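Local coordinates for protein alanine racemase (Corynebacterium glutamicum, PDB 2DY3) that belongs to the alanine racemase family of two-domain enzymes, with a TIM-barrel-like N-terminal domain, and holds pyridoxal-5'-phosphate through a covalent bond, at residues V33-P47 / A63-Q75. Sequence-based numbering, arbitrary orientation.
Sequences VKANAYNHGVEKVAP and AEAMQLRDIGISQ. With PLP (pyridoxal-5'-phosphate), chain F.
E64 reaches from helix 63-70 to the backbone beside K34, the lysine that carries pyridoxal-5'-phosphate. Its OE2 accepts the N-H of A35 at 2.6 Å. The donor lies above the carboxylate plane, 36° out of it. The chain of E64 is extended beyond CG, which carries the carboxylate across to the short, weakly bonded left-handed helix 34-38. Its OE1 passes beside CB of K34 and is held by the backbone N of A60 and T61. R355 of the second subunit makes a salt bridge to OE2. K34 runs extended beyond CG, away from helix 63-70, and its NZ is bonded covalently to C4A of pyridoxal-5'-phosphate. The Y38 OH donates to O1P of the phosphate at 2.7 Å.

The apolar part lies between helix 42-47 and residues L68 to I73. It belongs to the TIM-barrel-like N-terminal domain, where K34 follows parallel strand 28-32 and L68 also packs on V59 and V77 of neighbouring strands. The axes of helices 42-47 and 63-70 cross at -67°. CD2 of L68 packs on CG2 of V42 at 3.6 Å, the side chains meeting at about a right angle. It also touches CB of A46 and CG2 of V33. CD1 of I71 meets CB of A46 at 3.7 Å and reaches the P47 ring. CD1 of I73 comes against the same A46 CB at 3.8 Å. G72 closes the helix with a Schellman motif.

Polar groups border this packing. CG1 of V42 meets the amide end of Q67 from the opposite direction, 3.5 Å from its OE1. A water joins NE2 of Q67 to OE2 of E43. The N-H of V42 is bonded to OD1 of N36, which ties helices 42-47 and 34-38.

E64 is thus placed to hold the A35 N-H beside K34. R355 and the three backbone N-H donors probably keep its carboxylate ionised.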
loop_
_atom_site.group_PDB
_atom_site.type_symbol
_atom_site.label_atom_id
_atom_site.label_comp_id
_atom_site.label_asym_id
_atom_site.label_seq_id
_atom_site.Cartn_x
_atom_site.Cartn_y
_atom_site.Cartn_z
ATOM N N VAL B 33 17.173 -4.377 -2.850
ATOM C CA VAL B 33 15.859 -5.001 -2.814
ATOM C C VAL B 33 14.995 -4.606 -1.629
ATOM O O VAL B 33 14.198 -5.405 -1.137
ATOM C CB VAL B 33 15.973 -6.542 -2.868
ATOM C CG1 VAL B 33 16.674 -6.949 -4.145
ATOM C CG2 VAL B 33 16.727 -7.068 -1.648
ATOM N N LYS B 34 15.150 -3.364 -1.182
ATOM C CA LYS B 34 14.357 -2.835 -0.074
ATOM C C LYS B 34 12.879 -2.769 -0.510
ATOM O O LYS B 34 12.551 -2.986 -1.683
ATOM C CB LYS B 34 14.851 -1.427 0.286
ATOM C CG LYS B 34 14.569 -0.393 -0.805
ATOM C CD LYS B 34 15.526 0.804 -0.782
ATOM C CE LYS B 34 14.955 1.876 -1.691
ATOM N NZ LYS B 34 15.771 3.049 -2.129
ATOM N N ALA B 35 11.989 -2.472 0.434
ATOM C CA ALA B 35 10.559 -2.371 0.137
ATOM C C ALA B 35 10.016 -3.652 -0.498
ATOM O O ALA B 35 9.186 -3.608 -1.408
ATOM C CB ALA B 35 10.311 -1.186 -0.787
ATOM N N ASN B 36 10.489 -4.792 -0.008
ATOM C CA ASN B 36 10.065 -6.089 -0.524
ATOM C C ASN B 36 10.376 -6.195 -2.011
ATOM O O ASN B 36 9.514 -6.545 -2.819
ATOM C CB ASN B 36 8.567 -6.298 -0.275
ATOM C CG ASN B 36 8.120 -7.717 -0.564
ATOM O OD1 ASN B 36 8.927 -8.647 -0.564
ATOM N ND2 ASN B 36 6.827 -7.897 -0.797
ATOM N N ALA B 37 11.619 -5.886 -2.360
ATOM C CA ALA B 37 12.066 -5.944 -3.740
ATOM C C ALA B 37 11.211 -5.021 -4.599
ATOM O O ALA B 37 10.705 -5.420 -5.644
ATOM C CB ALA B 37 11.990 -7.383 -4.250
ATOM N N TYR B 38 11.060 -3.779 -4.144
ATOM C CA TYR B 38 10.264 -2.786 -4.851
ATOM C C TYR B 38 8.874 -3.331 -5.151
ATOM O O TYR B 38 8.357 -3.173 -6.258
ATOM C CB TYR B 38 10.963 -2.371 -6.152
ATOM C CG TYR B 38 12.155 -1.463 -5.938
ATOM C CD1 TYR B 38 13.013 -1.653 -4.860
ATOM C CD2 TYR B 38 12.428 -0.420 -6.812
ATOM C CE1 TYR B 38 14.097 -0.832 -4.655
ATOM C CE2 TYR B 38 13.522 0.407 -6.618
ATOM C CZ TYR B 38 14.350 0.197 -5.535
ATOM O OH TYR B 38 15.428 1.029 -5.318
ATOM N N ASN B 39 8.294 -3.994 -4.155
ATOM C CA ASN B 39 6.952 -4.568 -4.254
ATOM C C ASN B 39 6.864 -5.800 -5.159
ATOM O O ASN B 39 5.768 -6.280 -5.435
ATOM C CB ASN B 39 5.971 -3.499 -4.752
ATOM C CG ASN B 39 4.520 -3.824 -4.421
ATOM O OD1 ASN B 39 3.598 -3.335 -5.076
ATOM N ND2 ASN B 39 4.313 -4.637 -3.395
ATOM N N HIS B 40 8.001 -6.315 -5.623
ATOM C CA HIS B 40 7.987 -7.497 -6.498
ATOM C C HIS B 40 8.042 -8.836 -5.750
ATOM O O HIS B 40 7.953 -9.898 -6.369
ATOM C CB HIS B 40 9.149 -7.446 -7.501
ATOM C CG HIS B 40 8.985 -6.420 -8.579
ATOM N ND1 HIS B 40 9.029 -5.065 -8.335
ATOM C CD2 HIS B 40 8.792 -6.555 -9.913
ATOM C CE1 HIS B 40 8.869 -4.409 -9.471
ATOM N NE2 HIS B 40 8.724 -5.290 -10.444
ATOM N N GLY B 41 8.191 -8.792 -4.427
ATOM C CA GLY B 41 8.258 -10.024 -3.655
ATOM C C GLY B 41 9.692 -10.486 -3.460
ATOM O O GLY B 41 10.193 -11.335 -4.205
ATOM N N VAL B 42 10.352 -9.935 -2.444
ATOM C CA VAL B 42 11.747 -10.254 -2.160
ATOM C C VAL B 42 12.004 -11.728 -1.863
ATOM O O VAL B 42 13.099 -12.240 -2.119
ATOM C CB VAL B 42 12.271 -9.399 -0.972
ATOM C CG1 VAL B 42 11.639 -9.864 0.348
ATOM C CG2 VAL B 42 13.780 -9.467 -0.914
ATOM N N GLU B 43 10.999 -12.413 -1.331
ATOM C CA GLU B 43 11.140 -13.824 -0.999
ATOM C C GLU B 43 11.449 -14.662 -2.234
ATOM O O GLU B 43 12.110 -15.695 -2.140
ATOM C CB GLU B 43 9.868 -14.329 -0.313
ATOM C CG GLU B 43 9.921 -15.795 0.063
ATOM C CD GLU B 43 8.983 -16.149 1.206
ATOM O OE1 GLU B 43 8.839 -17.358 1.490
ATOM O OE2 GLU B 43 8.402 -15.227 1.823
ATOM N N LYS B 44 10.973 -14.209 -3.389
ATOM C CA LYS B 44 11.212 -14.900 -4.648
ATOM C C LYS B 44 12.273 -14.192 -5.492
ATOM O O LYS B 44 13.095 -14.839 -6.134
ATOM C CB LYS B 44 9.914 -14.991 -5.456
ATOM C CG LYS B 44 8.892 -15.951 -4.882
ATOM C CD LYS B 44 9.414 -17.381 -4.907
ATOM C CE LYS B 44 8.418 -18.338 -4.277
ATOM N NZ LYS B 44 8.080 -17.916 -2.886
ATOM N N VAL B 45 12.255 -12.861 -5.479
ATOM C CA VAL B 45 13.192 -12.069 -6.267
ATOM C C VAL B 45 14.661 -12.173 -5.866
ATOM O O VAL B 45 15.524 -12.420 -6.714
ATOM C CB VAL B 45 12.788 -10.577 -6.261
ATOM C CG1 VAL B 45 13.864 -9.738 -6.932
ATOM C CG2 VAL B 45 11.448 -10.403 -6.974
ATOM N N ALA B 46 14.947 -11.969 -4.585
ATOM C CA ALA B 46 16.320 -12.021 -4.089
ATOM C C ALA B 46 17.079 -13.299 -4.458
ATOM O O ALA B 46 18.242 -13.246 -4.849
ATOM C CB ALA B 46 16.334 -11.828 -2.571
ATOM N N PRO B 47 16.440 -14.467 -4.318
ATOM C CA PRO B 47 17.154 -15.701 -4.667
ATOM C C PRO B 47 17.499 -15.765 -6.154
ATOM O O PRO B 47 18.554 -16.266 -6.544
ATOM C CB PRO B 47 16.178 -16.793 -4.242
ATOM C CG PRO B 47 15.463 -16.180 -3.100
ATOM C CD PRO B 47 15.193 -14.774 -3.599
ATOM N N ALA B 63 14.869 -5.151 9.758
ATOM C CA ALA B 63 13.915 -6.209 9.480
ATOM C C ALA B 63 14.040 -6.748 8.057
ATOM O O ALA B 63 13.914 -7.951 7.845
ATOM C CB ALA B 63 12.485 -5.714 9.751
ATOM N N GLU B 64 14.287 -5.872 7.085
ATOM C CA GLU B 64 14.438 -6.325 5.696
ATOM C C GLU B 64 15.728 -7.117 5.552
ATOM O O GLU B 64 15.767 -8.146 4.880
ATOM C CB GLU B 64 14.469 -5.142 4.727
ATOM C CG GLU B 64 13.172 -4.342 4.674
ATOM C CD GLU B 64 13.279 -3.140 3.759
ATOM O OE1 GLU B 64 14.336 -2.483 3.777
ATOM O OE2 GLU B 64 12.306 -2.848 3.027
ATOM N N ALA B 65 16.790 -6.632 6.180
ATOM C CA ALA B 65 18.069 -7.326 6.114
ATOM C C ALA B 65 17.928 -8.715 6.740
ATOM O O ALA B 65 18.408 -9.704 6.189
ATOM C CB ALA B 65 19.142 -6.525 6.838
ATOM N N MET B 66 17.257 -8.788 7.884
ATOM C CA MET B 66 17.061 -10.066 8.561
ATOM C C MET B 66 16.189 -11.010 7.731
ATOM O O MET B 66 16.383 -12.229 7.762
ATOM C CB MET B 66 16.472 -9.844 9.967
ATOM C CG MET B 66 17.525 -9.372 10.988
ATOM S SD MET B 66 16.938 -9.017 12.673
ATOM C CE MET B 66 16.923 -10.700 13.390
ATOM N N GLN B 67 15.246 -10.448 6.975
ATOM C CA GLN B 67 14.370 -11.254 6.122
ATOM C C GLN B 67 15.202 -11.893 5.000
ATOM O O GLN B 67 14.935 -13.019 4.574
ATOM C CB GLN B 67 13.247 -10.387 5.526
ATOM C CG GLN B 67 12.334 -11.127 4.537
ATOM C CD GLN B 67 11.208 -10.258 3.988
ATOM O OE1 GLN B 67 11.396 -9.067 3.734
ATOM N NE2 GLN B 67 10.035 -10.856 3.788
ATOM N N LEU B 68 16.216 -11.173 4.526
ATOM C CA LEU B 68 17.079 -11.703 3.476
ATOM C C LEU B 68 17.831 -12.932 3.985
ATOM O O LEU B 68 17.950 -13.936 3.282
ATOM C CB LEU B 68 18.074 -10.638 3.005
ATOM C CG LEU B 68 17.436 -9.513 2.186
ATOM C CD1 LEU B 68 18.504 -8.542 1.710
ATOM C CD2 LEU B 68 16.698 -10.119 1.002
ATOM N N ARG B 69 18.345 -12.846 5.207
ATOM C CA ARG B 69 19.067 -13.969 5.784
ATOM C C ARG B 69 18.097 -15.126 5.965
ATOM O O ARG B 69 18.467 -16.278 5.764
ATOM C CB ARG B 69 19.697 -13.580 7.127
ATOM C CG ARG B 69 20.942 -12.700 7.003
ATOM C CD ARG B 69 22.164 -13.465 6.478
ATOM N NE ARG B 69 23.329 -12.586 6.361
ATOM C CZ ARG B 69 23.916 -12.250 5.213
ATOM N NH1 ARG B 69 23.463 -12.724 4.061
ATOM N NH2 ARG B 69 24.945 -11.414 5.217
ATOM N N ASP B 70 16.853 -14.805 6.330
ATOM C CA ASP B 70 15.809 -15.811 6.527
ATOM C C ASP B 70 15.553 -16.664 5.282
ATOM O O ASP B 70 15.419 -17.885 5.381
ATOM C CB ASP B 70 14.485 -15.153 6.941
ATOM C CG ASP B 70 14.394 -14.884 8.439
ATOM O OD1 ASP B 70 15.283 -15.334 9.190
ATOM O OD2 ASP B 70 13.419 -14.227 8.864
ATOM N N ILE B 71 15.467 -16.035 4.114
ATOM C CA ILE B 71 15.212 -16.795 2.897
ATOM C C ILE B 71 16.447 -17.545 2.404
ATOM O O ILE B 71 16.375 -18.303 1.436
ATOM C CB ILE B 71 14.673 -15.902 1.759
ATOM C CG1 ILE B 71 15.712 -14.861 1.361
ATOM C CG2 ILE B 71 13.386 -15.222 2.199
ATOM C CD1 ILE B 71 15.221 -13.926 0.280
ATOM N N GLY B 72 17.581 -17.326 3.064
ATOM C CA GLY B 72 18.785 -18.037 2.681
ATOM C C GLY B 72 19.845 -17.262 1.932
ATOM O O GLY B 72 20.831 -17.846 1.484
ATOM N N ILE B 73 19.648 -15.958 1.775
ATOM C CA ILE B 73 20.638 -15.142 1.090
ATOM C C ILE B 73 21.906 -15.205 1.932
ATOM O O ILE B 73 21.884 -14.878 3.122
ATOM C CB ILE B 73 20.180 -13.672 0.981
ATOM C CG1 ILE B 73 18.918 -13.579 0.112
ATOM C CG2 ILE B 73 21.308 -12.819 0.412
ATOM C CD1 ILE B 73 19.121 -14.053 -1.311
ATOM N N SER B 74 23.002 -15.641 1.322
ATOM C CA SER B 74 24.272 -15.751 2.027
ATOM C C SER B 74 25.255 -14.669 1.587
ATOM O O SER B 74 26.357 -14.572 2.114
ATOM C CB SER B 74 24.886 -17.140 1.799
ATOM O OG SER B 74 25.077 -17.392 0.416
ATOM N N GLN B 75 24.859 -13.855 0.620
ATOM C CA GLN B 75 25.727 -12.777 0.160
ATOM C C GLN B 75 25.804 -11.650 1.193
ATOM O O GLN B 75 25.010 -11.586 2.135
ATOM C CB GLN B 75 25.210 -12.179 -1.159
ATOM C CG GLN B 75 25.410 -13.021 -2.416
ATOM C CD GLN B 75 24.629 -14.319 -2.394
ATOM O OE1 GLN B 75 23.526 -14.387 -1.850
ATOM N NE2 GLN B 75 25.191 -15.357 -3.002
HETATM N N1 PLP F . 21.025 3.151 -2.542
HETATM C C2 PLP F . 20.252 3.648 -1.488
HETATM C C2A PLP F . 20.943 4.180 -0.244
HETATM C C3 PLP F . 18.842 3.647 -1.616
HETATM O O3 PLP F . 18.060 4.139 -0.592
HETATM C C4 PLP F . 18.239 3.135 -2.807
HETATM C C4A PLP F . 16.703 3.142 -3.019
HETATM C C5 PLP F . 19.084 2.650 -3.866
HETATM C C6 PLP F . 20.460 2.664 -3.709
HETATM C C5A PLP F . 18.540 2.123 -5.159
HETATM O O4P PLP F . 18.305 3.181 -6.079
HETATM P P PLP F . 17.716 3.025 -7.583
HETATM O O1P PLP F . 16.455 2.295 -7.520
HETATM O O2P PLP F . 17.554 4.422 -7.984
HETATM O O3P PLP F . 18.782 2.281 -8.291
HETATM O O HOH W 1 12.762 -5.646 1.259
HETATM O O HOH W 2 9.646 -13.860 3.745
#